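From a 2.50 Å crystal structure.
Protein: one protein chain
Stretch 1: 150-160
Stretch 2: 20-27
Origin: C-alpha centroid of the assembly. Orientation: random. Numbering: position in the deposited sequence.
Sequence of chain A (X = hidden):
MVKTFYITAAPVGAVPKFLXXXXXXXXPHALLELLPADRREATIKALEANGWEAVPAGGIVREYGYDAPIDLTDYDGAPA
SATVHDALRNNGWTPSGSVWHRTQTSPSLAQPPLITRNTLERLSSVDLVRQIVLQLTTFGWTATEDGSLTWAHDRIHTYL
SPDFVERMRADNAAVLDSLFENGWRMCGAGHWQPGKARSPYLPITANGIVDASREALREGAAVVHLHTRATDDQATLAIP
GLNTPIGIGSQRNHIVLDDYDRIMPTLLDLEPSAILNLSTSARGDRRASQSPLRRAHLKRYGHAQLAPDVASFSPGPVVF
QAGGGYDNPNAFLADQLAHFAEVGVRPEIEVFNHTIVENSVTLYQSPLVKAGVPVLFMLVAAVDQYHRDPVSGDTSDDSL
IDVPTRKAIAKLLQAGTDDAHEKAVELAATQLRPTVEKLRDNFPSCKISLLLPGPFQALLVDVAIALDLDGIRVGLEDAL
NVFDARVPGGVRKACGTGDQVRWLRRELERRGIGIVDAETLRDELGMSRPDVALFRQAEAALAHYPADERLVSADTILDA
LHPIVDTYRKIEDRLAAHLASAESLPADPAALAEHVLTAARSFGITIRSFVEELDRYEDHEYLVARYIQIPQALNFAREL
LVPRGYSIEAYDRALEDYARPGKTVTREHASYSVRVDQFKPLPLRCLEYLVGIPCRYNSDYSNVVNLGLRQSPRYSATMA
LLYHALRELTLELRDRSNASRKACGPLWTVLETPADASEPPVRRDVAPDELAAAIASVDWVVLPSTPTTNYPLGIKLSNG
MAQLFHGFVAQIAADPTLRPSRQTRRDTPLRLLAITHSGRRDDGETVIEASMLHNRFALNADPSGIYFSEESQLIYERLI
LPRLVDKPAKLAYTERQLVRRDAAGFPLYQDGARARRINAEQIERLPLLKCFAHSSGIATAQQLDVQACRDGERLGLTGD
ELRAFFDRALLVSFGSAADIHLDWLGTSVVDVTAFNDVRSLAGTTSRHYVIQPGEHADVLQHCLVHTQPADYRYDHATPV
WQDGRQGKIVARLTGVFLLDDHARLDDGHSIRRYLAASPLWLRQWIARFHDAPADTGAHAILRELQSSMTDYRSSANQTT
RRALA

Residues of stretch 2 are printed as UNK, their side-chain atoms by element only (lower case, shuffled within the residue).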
# COMPACT_ATOMS: atom_id res chain seq x y z
N THR A 150 14.94 2.77 25.88
CA THR A 150 15.14 1.35 26.18
C THR A 150 15.99 0.64 25.14
O THR A 150 16.15 1.12 24.01
CB THR A 150 13.79 0.62 26.31
OG1 THR A 150 14.02 -0.77 26.59
CG2 THR A 150 13.00 0.74 25.01
N TRP A 151 16.52 -0.51 25.52
CA TRP A 151 17.36 -1.32 24.65
C TRP A 151 16.81 -2.74 24.57
O TRP A 151 16.59 -3.38 25.60
CB TRP A 151 18.81 -1.33 25.16
CG TRP A 151 19.74 -2.16 24.34
CD1 TRP A 151 20.08 -3.46 24.55
CD2 TRP A 151 20.47 -1.73 23.19
NE1 TRP A 151 20.97 -3.88 23.59
CE2 TRP A 151 21.23 -2.83 22.74
CE3 TRP A 151 20.55 -0.53 22.48
CZ2 TRP A 151 22.06 -2.77 21.63
CZ3 TRP A 151 21.38 -0.46 21.37
CH2 TRP A 151 22.12 -1.58 20.96
N ALA A 152 16.59 -3.23 23.35
CA ALA A 152 15.83 -4.47 23.15
C ALA A 152 16.68 -5.71 22.86
O ALA A 152 16.21 -6.83 23.01
CB ALA A 152 14.82 -4.27 22.03
N HIS A 153 17.93 -5.50 22.44
CA HIS A 153 18.76 -6.60 21.96
C HIS A 153 19.45 -7.36 23.10
O HIS A 153 19.50 -6.89 24.23
CB HIS A 153 19.80 -6.06 20.98
CG HIS A 153 19.21 -5.19 19.91
ND1 HIS A 153 19.20 -3.82 19.98
CD2 HIS A 153 18.59 -5.51 18.74
CE1 HIS A 153 18.62 -3.33 18.90
NE2 HIS A 153 18.24 -4.33 18.14
N ASP A 154 19.97 -8.55 22.78
CA ASP A 154 20.54 -9.43 23.81
C ASP A 154 22.02 -9.13 24.05
O ASP A 154 22.66 -9.76 24.90
CB ASP A 154 20.36 -10.90 23.43
CG ASP A 154 20.85 -11.22 22.03
OD1 ASP A 154 21.50 -10.37 21.40
OD2 ASP A 154 20.58 -12.35 21.57
N ARG A 155 22.56 -8.20 23.28
CA ARG A 155 23.89 -7.65 23.52
C ARG A 155 23.75 -6.15 23.72
O ARG A 155 22.75 -5.56 23.32
CB ARG A 155 24.84 -7.94 22.36
CG ARG A 155 25.20 -9.39 22.14
CD ARG A 155 26.03 -9.52 20.87
NE ARG A 155 26.50 -10.88 20.64
CZ ARG A 155 27.74 -11.19 20.27
NH1 ARG A 155 28.09 -12.45 20.07
NH2 ARG A 155 28.64 -10.23 20.10
N ILE A 156 24.75 -5.54 24.34
CA ILE A 156 24.77 -4.08 24.44
C ILE A 156 26.20 -3.57 24.56
O ILE A 156 27.07 -4.24 25.12
CB ILE A 156 23.91 -3.58 25.63
CG1 ILE A 156 23.64 -2.08 25.49
CG2 ILE A 156 24.57 -3.91 26.96
CD1 ILE A 156 22.61 -1.55 26.45
N HIS A 157 26.44 -2.40 24.00
CA HIS A 157 27.74 -1.76 24.05
C HIS A 157 27.56 -0.26 23.82
O HIS A 157 27.91 0.27 22.77
CB HIS A 157 28.68 -2.36 23.01
CG HIS A 157 30.13 -2.24 23.37
ND1 HIS A 157 30.84 -1.07 23.22
CD2 HIS A 157 31.00 -3.14 23.89
CE1 HIS A 157 32.09 -1.26 23.62
NE2 HIS A 157 32.21 -2.50 24.03
N THR A 158 27.00 0.41 24.82
CA THR A 158 26.68 1.83 24.72
C THR A 158 27.63 2.66 25.58
O THR A 158 27.79 2.41 26.77
CB THR A 158 25.23 2.11 25.14
OG1 THR A 158 24.34 1.55 24.16
CG2 THR A 158 24.98 3.60 25.23
N TYR A 159 28.24 3.67 24.96
CA TYR A 159 29.23 4.50 25.64
C TYR A 159 28.86 5.98 25.57
O TYR A 159 28.26 6.43 24.60
CB TYR A 159 30.61 4.27 25.02
CG TYR A 159 31.69 5.23 25.48
CD1 TYR A 159 31.95 6.40 24.78
CD2 TYR A 159 32.45 4.96 26.61
CE1 TYR A 159 32.93 7.28 25.19
CE2 TYR A 159 33.43 5.83 27.03
CZ TYR A 159 33.67 6.99 26.32
OH TYR A 159 34.64 7.86 26.73
N LEU A 160 29.21 6.71 26.62
CA LEU A 160 29.04 8.16 26.63
C LEU A 160 30.36 8.83 26.99
O LEU A 160 31.04 8.42 27.93
CB LEU A 160 27.95 8.58 27.62
CG LEU A 160 26.52 8.21 27.23
CD1 LEU A 160 25.54 8.61 28.32
CD2 LEU A 160 26.14 8.86 25.92
N UNK A 20 25.96 0.15 12.41
CA UNK A 20 25.42 -1.06 13.01
C UNK A 20 25.26 -0.91 14.53
O UNK A 20 26.24 -0.70 15.24
c UNK A 20 26.33 -2.25 12.70
o UNK A 20 26.01 -4.53 12.08
o UNK A 20 24.64 -3.70 13.58
c UNK A 20 25.60 -3.59 12.79
N UNK A 21 24.02 -1.04 15.02
CA UNK A 21 23.73 -0.92 16.46
C UNK A 21 24.41 -2.01 17.27
O UNK A 21 24.59 -1.86 18.47
c UNK A 21 22.21 -1.06 16.54
c UNK A 21 21.71 -0.90 15.17
c UNK A 21 22.80 -1.33 14.25
N UNK A 22 24.76 -3.11 16.61
CA UNK A 22 25.33 -4.27 17.29
C UNK A 22 26.85 -4.30 17.20
O UNK A 22 27.48 -5.32 17.50
c UNK A 22 23.21 -5.64 16.77
c UNK A 22 22.72 -6.99 16.27
c UNK A 22 24.74 -5.56 16.71
c UNK A 22 22.72 -5.38 18.19
N UNK A 23 27.45 -3.19 16.80
CA UNK A 23 28.90 -3.04 16.82
C UNK A 23 29.32 -2.30 18.09
O UNK A 23 28.59 -1.43 18.56
c UNK A 23 29.40 -2.27 15.59
c UNK A 23 30.14 -2.34 13.19
c UNK A 23 29.48 -3.10 14.32
o UNK A 23 30.18 -2.87 12.06
o UNK A 23 30.61 -1.21 13.43
N UNK A 24 30.48 -2.67 18.64
CA UNK A 24 31.03 -1.93 19.79
C UNK A 24 31.18 -0.44 19.48
O UNK A 24 31.50 -0.08 18.35
c UNK A 24 32.58 -3.59 18.93
c UNK A 24 31.24 -3.90 18.37
c UNK A 24 32.39 -2.60 20.04
N UNK A 25 30.94 0.40 20.48
CA UNK A 25 30.98 1.84 20.29
C UNK A 25 32.12 2.49 21.06
O UNK A 25 32.27 3.71 21.07
n UNK A 25 26.78 1.08 17.67
c UNK A 25 28.48 2.03 19.82
c UNK A 25 28.15 1.56 17.37
c UNK A 25 28.64 2.56 18.40
c UNK A 25 29.64 2.46 20.70
N UNK A 26 32.92 1.66 21.72
CA UNK A 26 34.08 2.14 22.47
C UNK A 26 35.19 1.11 22.48
O UNK A 26 34.95 -0.07 22.73
c UNK A 26 36.42 4.64 25.39
c UNK A 26 35.37 2.12 25.72
c UNK A 26 34.83 2.96 24.76
c UNK A 26 36.96 3.80 26.34
c UNK A 26 36.43 2.53 26.51
c UNK A 26 35.37 4.22 24.60
c UNK A 26 33.67 2.50 23.90
N UNK A 27 36.41 1.56 22.21
CA UNK A 27 37.58 0.69 22.29
C UNK A 27 38.60 1.28 23.26
O UNK A 27 39.22 2.30 22.97
c UNK A 27 38.24 0.49 20.93
c UNK A 27 37.24 -0.12 19.95
c UNK A 27 37.79 -0.28 18.55
c UNK A 27 39.46 -0.40 21.06

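Position 20 carries two side-chain carbons, the second bearing two oxygens, a short carboxylate that reaches nothing on stretch 1; it is Asp20. One of its carboxylate oxygens, OD1, accepts a hydrogen bond from the backbone N of position 22 at 3.1 Å, and its carbonyl O takes another from the backbone N of position 23 at 3.2 Å, closing a type I turn over positions 20 to 23.

At position 21 three carbons close a ring onto the backbone nitrogen. The CA-to-CB bond points toward stretch 1 and CB lies 4.5 Å from Trp151 CH2, while the carbonyl O of position 21 sits at the edge of the indole, 3.5 Å from Trp151 CH2. The residue is Pro21.

Position 22 has four carbons forked at the second, with no heteroatom. Although its CA-to-CB bond runs sideways, the end of the side chain comes nearer, and a terminal carbon lies over one face of the His153 imidazole in a CH-pi contact. This is Leu22, with 4.2 Å from CD2 to the centroid of the His153 ring. Leu22 CD2 is also 4.4 Å from Trp151 CZ2.

Position 23 shows three carbons, the third carrying two oxygens, and its CA-to-CB bond points away from stretch 1. This is Glu23, whose OE2 is hydrogen-bonded elsewhere in the structure.

Position 24 again has three carbons in a ring closed on the backbone nitrogen. Its CB stands almost on the normal of the His157 ring, 3.8 Å from CB to the ring centroid, another CH-pi contact, and the residue is Pro24.

At position 25 four carbons in a row end in nitrogen. The backbone N lies 3.1 Å from His157 ND1, while the end of the side chain leads away from stretch 1. This is Lys25, which folds back on its own loop, where NZ donates to Asp20 O at 3.1 Å and, weakly, to Glu23 O at 3.2 Å.

Position 26 has one carbon followed by a six-carbon ring without a hydroxyl. The ring forms an offset stack with Tyr159, with planes at 10°, hence Phe26; CE2 of Tyr159 is 3.5 Å from CD1 of Phe26.

Position 27 has four carbons forked at the first, one arm two carbons long; its CA-to-CB bond points away from stretch 1, and it is Ile27.

The contact therefore rests mainly on rings. The CA-to-CB bonds of His157 and Tyr159 point toward stretch 2 from one strand, while those of Ile156, before them, and Thr158, between them, point away. Within stretch 1, a very short hydrogen bond from Trp151 NE1 to Arg155 O, 2.5 Å, ties the indole to its own loop beside the prolyl turn.

Stretch 2 20-27: DPLEPKFI
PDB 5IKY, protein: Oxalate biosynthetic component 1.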